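Local structure of putative secreted cellulose binding protein (Streptomyces coelicolor, 4OY7) at residues Y104-A109 against P143-S148; Q138-P143 against Y156-A161. The protein cleaves glycosidic bonds of cellulose oxidatively with a copper-dependent catalytic domain, that of an AA10 lytic polysaccharide monooxygenase. All coordinates share one frame; numbering follows the deposited sequence.

Contact 1. Residues Y104-A109 against P143-S148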
loop_
_atom_site.group_PDB
_atom_site.type_symbol
_atom_site.label_atom_id
_atom_site.label_comp_id
_atom_site.label_asym_id
_atom_site.label_seq_id
_atom_site.Cartn_x
_atom_site.Cartn_y
_atom_site.Cartn_z
ATOM N N TYR A 104 8.561 3.737 -3.052
ATOM C CA TYR A 104 8.208 2.456 -2.465
ATOM C C TYR A 104 9.373 1.976 -1.619
ATOM O O TYR A 104 10.520 2.041 -2.067
ATOM C CB TYR A 104 7.872 1.451 -3.563
ATOM C CG TYR A 104 7.145 0.201 -3.112
ATOM C CD1 TYR A 104 7.824 -0.795 -2.413
ATOM C CD2 TYR A 104 5.810 -0.020 -3.427
ATOM C CE1 TYR A 104 7.185 -1.940 -1.995
ATOM C CE2 TYR A 104 5.176 -1.174 -3.047
ATOM C CZ TYR A 104 5.863 -2.128 -2.314
ATOM O OH TYR A 104 5.231 -3.279 -1.919
ATOM N N SER A 105 9.108 1.582 -0.371
ATOM C CA SER A 105 10.175 1.217 0.550
ATOM C C SER A 105 11.084 0.136 0.002
ATOM O O SER A 105 10.619 -0.828 -0.538
ATOM C CB SER A 105 9.585 0.731 1.879
ATOM O OG SER A 105 10.581 0.186 2.726
ATOM N N ASN A 106 12.399 0.310 0.188
ATOM C CA ASN A 106 13.357 -0.772 -0.089
ATOM C C ASN A 106 13.932 -1.332 1.212
ATOM O O ASN A 106 15.141 -1.528 1.327
ATOM C CB ASN A 106 14.490 -0.313 -1.018
ATOM C CG ASN A 106 15.348 0.762 -0.408
ATOM O OD1 ASN A 106 15.048 1.259 0.674
ATOM N ND2 ASN A 106 16.401 1.152 -1.109
ATOM N N TRP A 107 13.065 -1.572 2.201
ATOM C CA TRP A 107 13.558 -2.044 3.495
ATOM C C TRP A 107 14.424 -3.303 3.325
ATOM O O TRP A 107 15.465 -3.424 3.967
ATOM C CB TRP A 107 12.403 -2.266 4.495
ATOM C CG TRP A 107 12.901 -2.461 5.911
ATOM C CD1 TRP A 107 12.891 -3.627 6.632
ATOM C CD2 TRP A 107 13.533 -1.480 6.753
ATOM N NE1 TRP A 107 13.444 -3.418 7.877
ATOM C CE2 TRP A 107 13.871 -2.120 7.967
ATOM C CE3 TRP A 107 13.855 -0.118 6.596
ATOM C CZ2 TRP A 107 14.511 -1.446 9.025
ATOM C CZ3 TRP A 107 14.504 0.542 7.640
ATOM C CH2 TRP A 107 14.813 -0.121 8.844
ATOM N N ALA A 108 13.984 -4.242 2.486
ATOM C CA ALA A 108 14.908 -5.209 1.875
ATOM C C ALA A 108 14.636 -5.193 0.394
ATOM O O ALA A 108 13.498 -5.203 -0.017
ATOM C CB ALA A 108 14.770 -6.608 2.462
ATOM N N ALA A 109 15.691 -5.107 -0.401
ATOM C CA ALA A 109 15.553 -4.909 -1.834
ATOM C C ALA A 109 15.496 -6.250 -2.564
ATOM O O ALA A 109 16.126 -7.233 -2.157
ATOM C CB ALA A 109 16.726 -4.099 -2.358
ATOM N N PRO A 143 12.721 -0.525 -11.002
ATOM C CA PRO A 143 13.013 0.895 -10.881
ATOM C C PRO A 143 14.241 1.131 -10.019
ATOM O O PRO A 143 14.627 0.250 -9.247
ATOM C CB PRO A 143 11.757 1.450 -10.190
ATOM C CG PRO A 143 11.279 0.317 -9.385
ATOM C CD PRO A 143 11.547 -0.911 -10.219
ATOM N N PRO A 144 14.860 2.316 -10.153
ATOM C CA PRO A 144 16.030 2.658 -9.344
ATOM C C PRO A 144 15.718 2.932 -7.866
ATOM O O PRO A 144 14.537 3.090 -7.474
ATOM C CB PRO A 144 16.549 3.934 -10.010
ATOM C CG PRO A 144 15.338 4.556 -10.602
ATOM C CD PRO A 144 14.451 3.427 -11.029
ATOM N N GLN A 145 16.793 3.009 -7.068
ATOM C CA GLN A 145 16.669 3.209 -5.621
ATOM C C GLN A 145 17.393 4.466 -5.168
ATOM O O GLN A 145 18.433 4.823 -5.726
ATOM C CB GLN A 145 17.230 1.997 -4.868
ATOM C CG GLN A 145 16.344 0.750 -4.937
ATOM C CD GLN A 145 17.068 -0.485 -4.419
ATOM O OE1 GLN A 145 17.420 -0.560 -3.248
ATOM N NE2 GLN A 145 17.310 -1.452 -5.301
ATOM N N GLN A 146 16.831 5.133 -4.166
ATOM C CA GLN A 146 17.477 6.274 -3.488
ATOM C C GLN A 146 17.574 5.889 -2.013
ATOM O O GLN A 146 16.557 5.590 -1.384
ATOM C CB GLN A 146 16.605 7.519 -3.689
ATOM C CG GLN A 146 16.975 8.764 -2.895
ATOM C CD GLN A 146 18.015 9.596 -3.601
ATOM O OE1 GLN A 146 17.769 10.153 -4.671
ATOM N NE2 GLN A 146 19.183 9.665 -3.026
ATOM N N GLY A 147 18.785 5.868 -1.465
ATOM C CA GLY A 147 18.992 5.369 -0.104
ATOM C C GLY A 147 19.272 3.876 -0.120
ATOM O O GLY A 147 18.728 3.132 -0.943
ATOM N N SER A 148 20.163 3.441 0.763
ATOM C CA SER A 148 20.528 2.037 0.830
ATOM C C SER A 148 19.375 1.209 1.392
ATOM O O SER A 148 18.614 1.687 2.241
ATOM C CB SER A 148 21.778 1.858 1.691
ATOM O OG SER A 148 22.895 2.484 1.085
#
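The end of strand 99-105 and the loop that follows it run past the short strand 145-146 without pairing with it, the closest CA atoms being those of N106 and Q145, 7.6 Å apart. N106 holds CG in the crowded position between its backbone N and carbonyl carbon (chi1 64°), which aims the carboxamide at the 143-148 segment, and both N-H groups of ND2 are spent there. One goes to Q145, whose side chain, extended beyond CG, brings its own amide across almost perpendicular to that of N106, the planes 85° apart; ND2 of N106 lies 2.9 Å from OE1 of Q145, in the carbonyl plane and on a lone pair. The other reaches the main chain at G147, where O is 3.1 Å from ND2 of N106; the acceptor sits in the N106 amide plane, but the donor stands above the peptide carbonyl plane rather than on a lone pair. Two acceptors thus fix the rotation of the buried N106 amide. Beside them CB of A109 packs 3.7 Å from OE1 of Q145. Y156 lies against N106, A109 and Q145, and P149 adds to the packing on N106 and A109. A backbone hydrogen bond between N106 and G150 also joins the loop to the chain just past S148. A109 directly precedes the copper ligand H110, and its side chain is about 8 Å from the metal. This is loop-to-edge-strand packing in the immunoglobulin-like beta-sandwich of an AA10 monooxygenase, at the surface beside the copper site.

Contact 2. Residues Q138-P143 against Y156-A161; sequences QTVTNP and YYWDLA
The indole of W158 takes CG2 of V140 over one face, 3.5 Å from the centroid of its five-membered ring in a CH-pi contact, with OE1 of Q138 near the ring plane at its edge; CG of P143 approaches the six-membered ring obliquely, 3.7 Å from CE3 of W158. The Y156 ring meets O of P143 at its edge, in plane, 3.4 Å from CD1 of Y156, while CG of P143 packs against the same carbon. W158 CG occupies the crowded position between its backbone N and carbonyl carbon (chi1 67°), which lays the indole against strand 138-141. Q138 bridges with both ends of its amide. With CG anti to the backbone N and the chain extended, NE2 of Q138 donates to O of D159 at 2.9 Å, in the carbonyl plane and on a lone pair. OE1 of Q138 accepts from NE1 of W158, also at 2.9 Å, but this bond is bent (134° at the hydrogen) and the donor stands well above the carbonyl plane. The two bonds fix the flip of the amide and satisfy the indole N-H of buried W158; CD1 of L160 closes against OE1. Beyond the segments, F114 meets the rings of both W158 and Y156, and the hydroxyl of Y156 is hydrogen-bonded to the backbone N of the copper ligand H110. The strands run nearly antiparallel (165°) with axes 9.3 Å apart, yet they belong to different sheets: this is face-to-face packing between the two sheets of the LPMO beta-sandwich, partly buried.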
loop_
_atom_site.group_PDB
_atom_site.type_symbol
_atom_site.label_atom_id
_atom_site.label_comp_id
_atom_site.label_asym_id
_atom_site.label_seq_id
_atom_site.Cartn_x
_atom_site.Cartn_y
_atom_site.Cartn_z
ATOM N N GLN A 138 -0.161 0.801 -14.568
ATOM C CA GLN A 138 1.269 0.864 -14.807
ATOM C C GLN A 138 1.961 -0.385 -14.274
ATOM O O GLN A 138 1.567 -0.915 -13.240
ATOM C CB GLN A 138 1.795 2.172 -14.174
ATOM C CG GLN A 138 3.207 2.195 -13.686
ATOM C CD GLN A 138 3.543 3.478 -12.947
ATOM O OE1 GLN A 138 3.267 3.637 -11.750
ATOM N NE2 GLN A 138 4.157 4.370 -13.655
ATOM N N THR A 139 2.972 -0.885 -14.974
ATOM C CA THR A 139 3.871 -1.878 -14.378
ATOM C C THR A 139 5.263 -1.321 -14.487
ATOM O O THR A 139 5.620 -0.870 -15.555
ATOM C CB THR A 139 3.780 -3.292 -15.005
ATOM O OG1 THR A 139 2.421 -3.752 -14.936
ATOM C CG2 THR A 139 4.643 -4.286 -14.261
ATOM N N VAL A 140 6.013 -1.306 -13.383
ATOM C CA VAL A 140 7.350 -0.704 -13.324
ATOM C C VAL A 140 8.358 -1.801 -13.047
ATOM O O VAL A 140 8.384 -2.378 -11.955
ATOM C CB VAL A 140 7.437 0.361 -12.207
ATOM C CG1 VAL A 140 8.802 1.042 -12.197
ATOM C CG2 VAL A 140 6.313 1.357 -12.398
ATOM N N THR A 141 9.215 -2.068 -14.027
ATOM C CA THR A 141 10.171 -3.154 -13.922
ATOM C C THR A 141 11.502 -2.639 -13.390
ATOM O O THR A 141 12.143 -1.782 -14.016
ATOM C CB THR A 141 10.328 -3.859 -15.285
ATOM O OG1 THR A 141 9.039 -4.333 -15.733
ATOM C CG2 THR A 141 11.324 -5.012 -15.166
ATOM N N ASN A 142 11.933 -3.164 -12.242
ATOM C CA ASN A 142 13.248 -2.828 -11.668
ATOM C C ASN A 142 13.584 -1.328 -11.664
ATOM O O ASN A 142 14.590 -0.885 -12.247
ATOM C CB ASN A 142 14.327 -3.632 -12.392
ATOM C CG ASN A 142 14.302 -5.079 -12.011
ATOM O OD1 ASN A 142 14.217 -5.401 -10.826
ATOM N ND2 ASN A 142 14.386 -5.963 -13.000
ATOM N N PRO A 143 12.721 -0.525 -11.002
ATOM C CA PRO A 143 13.013 0.895 -10.881
ATOM C C PRO A 143 14.241 1.131 -10.019
ATOM O O PRO A 143 14.627 0.250 -9.247
ATOM C CB PRO A 143 11.757 1.450 -10.190
ATOM C CG PRO A 143 11.279 0.317 -9.385
ATOM C CD PRO A 143 11.547 -0.911 -10.219
ATOM N N TYR A 156 12.633 2.699 -3.597
ATOM C CA TYR A 156 12.494 2.720 -5.052
ATOM C C TYR A 156 11.717 3.975 -5.436
ATOM O O TYR A 156 10.964 4.513 -4.640
ATOM C CB TYR A 156 11.735 1.482 -5.520
ATOM C CG TYR A 156 12.433 0.165 -5.243
ATOM C CD1 TYR A 156 13.351 -0.376 -6.149
ATOM C CD2 TYR A 156 12.160 -0.559 -4.087
ATOM C CE1 TYR A 156 13.964 -1.589 -5.893
ATOM C CE2 TYR A 156 12.774 -1.774 -3.829
ATOM C CZ TYR A 156 13.657 -2.289 -4.743
ATOM O OH TYR A 156 14.263 -3.482 -4.461
ATOM N N TYR A 157 11.928 4.467 -6.643
ATOM C CA TYR A 157 11.303 5.675 -7.103
ATOM C C TYR A 157 11.028 5.549 -8.607
ATOM O O TYR A 157 11.845 5.010 -9.384
ATOM C CB TYR A 157 12.135 6.954 -6.790
ATOM C CG TYR A 157 13.456 7.100 -7.489
ATOM C CD1 TYR A 157 13.540 7.699 -8.733
ATOM C CD2 TYR A 157 14.636 6.680 -6.899
ATOM C CE1 TYR A 157 14.752 7.869 -9.372
ATOM C CE2 TYR A 157 15.857 6.853 -7.534
ATOM C CZ TYR A 157 15.908 7.442 -8.770
ATOM O OH TYR A 157 17.115 7.589 -9.423
ATOM N N TRP A 158 9.873 6.082 -8.982
ATOM C CA TRP A 158 9.422 6.194 -10.371
ATOM C C TRP A 158 8.312 7.226 -10.493
ATOM O O TRP A 158 7.795 7.700 -9.490
ATOM C CB TRP A 158 8.951 4.857 -10.918
ATOM C CG TRP A 158 7.705 4.258 -10.319
ATOM C CD1 TRP A 158 6.416 4.464 -10.742
ATOM C CD2 TRP A 158 7.618 3.329 -9.220
ATOM N NE1 TRP A 158 5.538 3.714 -9.986
ATOM C CE2 TRP A 158 6.247 3.006 -9.053
ATOM C CE3 TRP A 158 8.579 2.709 -8.386
ATOM C CZ2 TRP A 158 5.804 2.117 -8.086
ATOM C CZ3 TRP A 158 8.140 1.815 -7.415
ATOM C CH2 TRP A 158 6.756 1.519 -7.278
ATOM N N ASP A 159 7.970 7.597 -11.722
ATOM C CA ASP A 159 6.899 8.561 -11.955
ATOM C C ASP A 159 5.610 7.829 -12.329
ATOM O O ASP A 159 5.671 6.818 -13.032
ATOM C CB ASP A 159 7.253 9.499 -13.110
ATOM C CG ASP A 159 8.444 10.386 -12.820
ATOM O OD1 ASP A 159 8.543 10.901 -11.685
ATOM O OD2 ASP A 159 9.243 10.617 -13.765
ATOM N N LEU A 160 4.467 8.361 -11.883
ATOM C CA LEU A 160 3.136 7.893 -12.285
ATOM C C LEU A 160 2.268 9.042 -12.824
ATOM O O LEU A 160 2.012 10.005 -12.094
ATOM C CB LEU A 160 2.430 7.244 -11.088
ATOM C CG LEU A 160 0.946 6.866 -11.241
ATOM C CD1 LEU A 160 0.732 5.903 -12.415
ATOM C CD2 LEU A 160 0.417 6.344 -9.898
ATOM N N ALA A 161 1.797 8.912 -14.069
ATOM C CA ALA A 161 0.891 9.886 -14.687
ATOM C C ALA A 161 -0.520 9.522 -14.288
ATOM O O ALA A 161 -1.030 8.486 -14.713
ATOM C CB ALA A 161 1.039 9.864 -16.207
#

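From the N terminus, strand 99-105 ends within 104-109, and strand 112-119 passes to strand 134-141; the chain turns through P143, shared by both contacts, into strand 145-146 and returns along 156-161. Contact 2 closes the short 143-156 excursion, contact 1 the longer one between 109 and 143. They cross, since P144-S148 lie within the loop that contact 2 closes, while 104-109 lies before it. Strand 155-161 sits between 99-105 and 145-146 in one sheet, with probable backbone hydrogen bonds from Y156 to Y104 and from Y157 to P144. Contact 2 joins that sheet to the one holding 134-141; contact 1 ties the loop after 99-105 to its edge strand 145-146.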